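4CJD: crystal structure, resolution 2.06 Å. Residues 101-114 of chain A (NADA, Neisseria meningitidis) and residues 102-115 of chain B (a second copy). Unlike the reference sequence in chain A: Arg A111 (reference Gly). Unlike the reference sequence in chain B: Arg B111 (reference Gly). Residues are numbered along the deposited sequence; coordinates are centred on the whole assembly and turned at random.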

# COMPACT_ATOMS: atom_id res chain seq x y z
N ALA A 101 8.50 -10.34 -23.07
CA ALA A 101 8.51 -11.38 -24.10
C ALA A 101 8.65 -10.76 -25.49
O ALA A 101 9.34 -11.31 -26.37
CB ALA A 101 7.24 -12.21 -24.02
N ASP A 102 8.01 -9.62 -25.68
CA ASP A 102 8.06 -8.93 -26.97
C ASP A 102 9.44 -8.32 -27.23
O ASP A 102 9.89 -8.28 -28.37
CB ASP A 102 6.97 -7.86 -27.06
CG ASP A 102 5.58 -8.45 -26.97
OD1 ASP A 102 5.41 -9.63 -27.32
OD2 ASP A 102 4.65 -7.72 -26.55
N VAL A 103 10.10 -7.84 -26.18
CA VAL A 103 11.42 -7.25 -26.37
C VAL A 103 12.45 -8.33 -26.71
O VAL A 103 13.41 -8.07 -27.43
CB VAL A 103 11.89 -6.45 -25.13
CG1 VAL A 103 11.99 -7.35 -23.92
CG2 VAL A 103 13.22 -5.78 -25.39
N LYS A 104 12.23 -9.55 -26.23
CA LYS A 104 13.15 -10.64 -26.52
C LYS A 104 12.91 -11.23 -27.92
O LYS A 104 13.85 -11.61 -28.61
CB LYS A 104 13.05 -11.73 -25.45
CG LYS A 104 13.90 -11.42 -24.22
CD LYS A 104 13.22 -11.84 -22.92
CE LYS A 104 13.96 -11.31 -21.71
NZ LYS A 104 13.15 -11.48 -20.46
N ALA A 105 11.64 -11.29 -28.32
CA ALA A 105 11.29 -11.77 -29.65
C ALA A 105 11.84 -10.82 -30.71
O ALA A 105 12.35 -11.25 -31.75
CB ALA A 105 9.78 -11.90 -29.79
N ASN A 106 11.75 -9.52 -30.44
CA ASN A 106 12.25 -8.51 -31.36
C ASN A 106 13.77 -8.50 -31.42
O ASN A 106 14.36 -8.25 -32.47
CB ASN A 106 11.73 -7.13 -30.98
CG ASN A 106 10.25 -6.98 -31.26
OD1 ASN A 106 9.60 -7.91 -31.72
ND2 ASN A 106 9.70 -5.80 -30.97
N THR A 107 14.39 -8.76 -30.28
CA THR A 107 15.85 -8.82 -30.20
C THR A 107 16.39 -9.94 -31.09
O THR A 107 17.42 -9.78 -31.76
CB THR A 107 16.32 -9.04 -28.75
OG1 THR A 107 15.77 -8.01 -27.91
CG2 THR A 107 17.83 -8.99 -28.67
N ALA A 108 15.69 -11.07 -31.09
CA ALA A 108 16.09 -12.22 -31.89
C ALA A 108 15.84 -11.96 -33.37
O ALA A 108 16.54 -12.48 -34.23
CB ALA A 108 15.35 -13.47 -31.43
N ALA A 109 14.82 -11.15 -33.65
CA ALA A 109 14.51 -10.78 -35.03
C ALA A 109 15.56 -9.81 -35.57
O ALA A 109 15.98 -9.94 -36.71
CB ALA A 109 13.12 -10.17 -35.11
N ILE A 110 15.97 -8.86 -34.74
CA ILE A 110 17.01 -7.91 -35.12
C ILE A 110 18.33 -8.64 -35.36
O ILE A 110 19.04 -8.37 -36.34
CB ILE A 110 17.20 -6.82 -34.04
CG1 ILE A 110 15.96 -5.92 -33.98
CG2 ILE A 110 18.43 -5.98 -34.31
CD1 ILE A 110 15.70 -5.31 -32.59
N ARG A 111 18.64 -9.57 -34.47
CA ARG A 111 19.78 -10.46 -34.61
C ARG A 111 19.71 -11.25 -35.93
O ARG A 111 20.68 -11.31 -36.69
CB ARG A 111 19.83 -11.42 -33.42
CG ARG A 111 21.05 -12.32 -33.32
CD ARG A 111 21.01 -13.09 -32.01
NE ARG A 111 21.20 -12.22 -30.85
CZ ARG A 111 20.26 -11.89 -29.96
NH1 ARG A 111 19.02 -12.36 -30.08
NH2 ARG A 111 20.56 -11.08 -28.96
N GLU A 112 18.54 -11.82 -36.20
CA GLU A 112 18.31 -12.64 -37.38
C GLU A 112 18.29 -11.83 -38.67
O GLU A 112 18.89 -12.23 -39.67
CB GLU A 112 17.01 -13.43 -37.23
CG GLU A 112 16.73 -14.42 -38.34
CD GLU A 112 15.54 -15.31 -38.04
OE1 GLU A 112 14.91 -15.13 -36.97
OE2 GLU A 112 15.24 -16.19 -38.87
N ASN A 113 17.61 -10.68 -38.65
CA ASN A 113 17.55 -9.83 -39.84
C ASN A 113 18.88 -9.17 -40.14
O ASN A 113 19.10 -8.67 -41.26
CB ASN A 113 16.47 -8.76 -39.69
CG ASN A 113 15.06 -9.33 -39.72
OD1 ASN A 113 14.81 -10.35 -40.37
ND2 ASN A 113 14.14 -8.68 -39.01
N LYS A 114 19.79 -9.17 -39.17
CA LYS A 114 21.14 -8.66 -39.40
C LYS A 114 21.91 -9.64 -40.28
O LYS A 114 22.99 -10.11 -39.92
CB LYS A 114 21.88 -8.42 -38.09
CG LYS A 114 23.05 -7.46 -38.21
CD LYS A 114 23.76 -7.26 -36.89
CE LYS A 114 24.89 -6.26 -37.02
NZ LYS A 114 25.62 -6.04 -35.74
N ASP B 102 6.68 2.13 -27.69
CA ASP B 102 7.96 1.98 -28.37
C ASP B 102 8.18 0.55 -28.85
O ASP B 102 8.79 0.33 -29.90
CB ASP B 102 9.11 2.42 -27.46
CG ASP B 102 9.03 3.89 -27.08
OD1 ASP B 102 8.42 4.67 -27.85
OD2 ASP B 102 9.56 4.26 -26.01
N VAL B 103 7.69 -0.43 -28.10
CA VAL B 103 7.86 -1.82 -28.52
C VAL B 103 7.00 -2.12 -29.74
O VAL B 103 7.36 -2.95 -30.57
CB VAL B 103 7.54 -2.81 -27.38
CG1 VAL B 103 6.11 -2.68 -26.94
CG2 VAL B 103 7.82 -4.24 -27.81
N LYS B 104 5.87 -1.43 -29.87
CA LYS B 104 5.00 -1.65 -31.02
C LYS B 104 5.50 -0.92 -32.27
O LYS B 104 5.39 -1.43 -33.38
CB LYS B 104 3.56 -1.23 -30.68
CG LYS B 104 2.78 -2.32 -29.96
CD LYS B 104 1.87 -1.75 -28.88
CE LYS B 104 1.29 -2.85 -28.00
NZ LYS B 104 0.61 -2.29 -26.79
N ALA B 105 6.06 0.27 -32.07
CA ALA B 105 6.65 1.03 -33.17
C ALA B 105 7.84 0.28 -33.75
O ALA B 105 8.03 0.23 -34.97
CB ALA B 105 7.07 2.41 -32.70
N ASN B 106 8.65 -0.31 -32.87
CA ASN B 106 9.82 -1.06 -33.30
C ASN B 106 9.43 -2.37 -33.97
O ASN B 106 10.10 -2.82 -34.91
CB ASN B 106 10.73 -1.34 -32.11
CG ASN B 106 11.44 -0.10 -31.63
OD1 ASN B 106 11.23 0.99 -32.15
ND2 ASN B 106 12.27 -0.25 -30.60
N THR B 107 8.35 -2.98 -33.50
CA THR B 107 7.85 -4.21 -34.08
C THR B 107 7.43 -3.99 -35.54
O THR B 107 7.67 -4.83 -36.40
CB THR B 107 6.65 -4.76 -33.28
OG1 THR B 107 7.04 -4.92 -31.91
CG2 THR B 107 6.20 -6.10 -33.84
N ALA B 108 6.80 -2.85 -35.79
CA ALA B 108 6.34 -2.50 -37.13
C ALA B 108 7.53 -2.15 -38.03
O ALA B 108 7.48 -2.36 -39.24
CB ALA B 108 5.36 -1.34 -37.07
N ALA B 109 8.58 -1.62 -37.42
CA ALA B 109 9.80 -1.29 -38.16
C ALA B 109 10.54 -2.56 -38.55
O ALA B 109 11.04 -2.67 -39.66
CB ALA B 109 10.69 -0.38 -37.34
N ILE B 110 10.61 -3.52 -37.63
CA ILE B 110 11.24 -4.81 -37.89
C ILE B 110 10.48 -5.55 -38.99
O ILE B 110 11.08 -6.12 -39.91
CB ILE B 110 11.31 -5.67 -36.61
CG1 ILE B 110 12.28 -5.05 -35.61
CG2 ILE B 110 11.75 -7.09 -36.94
CD1 ILE B 110 11.94 -5.36 -34.14
N ARG B 111 9.16 -5.52 -38.89
CA ARG B 111 8.28 -6.05 -39.92
C ARG B 111 8.54 -5.38 -41.28
O ARG B 111 8.69 -6.06 -42.31
CB ARG B 111 6.82 -5.84 -39.49
CG ARG B 111 5.76 -6.47 -40.37
CD ARG B 111 4.39 -6.29 -39.73
NE ARG B 111 4.25 -7.07 -38.50
CZ ARG B 111 4.21 -6.57 -37.26
NH1 ARG B 111 4.29 -5.26 -37.05
NH2 ARG B 111 4.08 -7.39 -36.23
N GLU B 112 8.62 -4.06 -41.26
CA GLU B 112 8.82 -3.26 -42.47
C GLU B 112 10.23 -3.42 -43.05
O GLU B 112 10.39 -3.57 -44.27
CB GLU B 112 8.53 -1.79 -42.18
CG GLU B 112 8.57 -0.88 -43.40
CD GLU B 112 8.07 0.51 -43.10
OE1 GLU B 112 7.72 0.79 -41.93
OE2 GLU B 112 8.02 1.34 -44.03
N ASN B 113 11.24 -3.38 -42.20
CA ASN B 113 12.62 -3.53 -42.66
C ASN B 113 12.92 -4.95 -43.14
O ASN B 113 13.91 -5.19 -43.84
CB ASN B 113 13.62 -3.15 -41.57
CG ASN B 113 13.62 -1.66 -41.27
OD1 ASN B 113 13.35 -0.84 -42.15
ND2 ASN B 113 13.91 -1.30 -40.02
N LYS B 114 12.05 -5.90 -42.78
CA LYS B 114 12.18 -7.26 -43.28
C LYS B 114 11.79 -7.30 -44.76
O LYS B 114 10.92 -8.07 -45.16
CB LYS B 114 11.33 -8.24 -42.47
CG LYS B 114 11.78 -9.69 -42.60
CD LYS B 114 10.90 -10.62 -41.79
CE LYS B 114 11.39 -12.05 -41.89
NZ LYS B 114 10.55 -13.00 -41.11
N ALA B 115 12.45 -6.45 -45.54
CA ALA B 115 12.30 -6.42 -46.99
C ALA B 115 13.56 -7.00 -47.62
O ALA B 115 14.61 -6.35 -47.62
CB ALA B 115 12.05 -5.00 -47.48

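Two copies of the same helix run side by side in the same direction, their axes crossing at 25° and approaching to 10.4 Å, and together they bury 378 Å² of surface. The packing centres on Ile B110, whose side chain enters as a knob among Asn A106, Ala A109, Ile A110 and Asn A113. The two branches of Ile B110 reach different neighbours: CG2 of Ile B110 lies 3.8 Å from CB of Ala A109, while CD1 of Ile B110 lies 4.1 Å from CG1 of Ile A110 and 3.6 Å from CB of Asn A106. The small methyl of Ala A109 lets the branched isoleucine come close to the partner helix. Ile A110 itself leaves its backbone sideways, yet its end turns nearer to the contact. Two turns earlier, CG2 of Val B103 packs 3.8 Å from CB of Asp A102, so the aspartate contributes its aliphatic carbon here.

The polar link is a single hydrogen bond, from ND2 of Asn A106 to OG1 of Thr B107, 3.0 Å long and nearly straight at 160°. The threonine hydroxyl can accept it while donating its own proton to its helix, in a very short 2.4 Å bond from OG1 of Thr B107 to O of Val B103. Asparagine suits this place because its amide donates while its CB still packs against isoleucine.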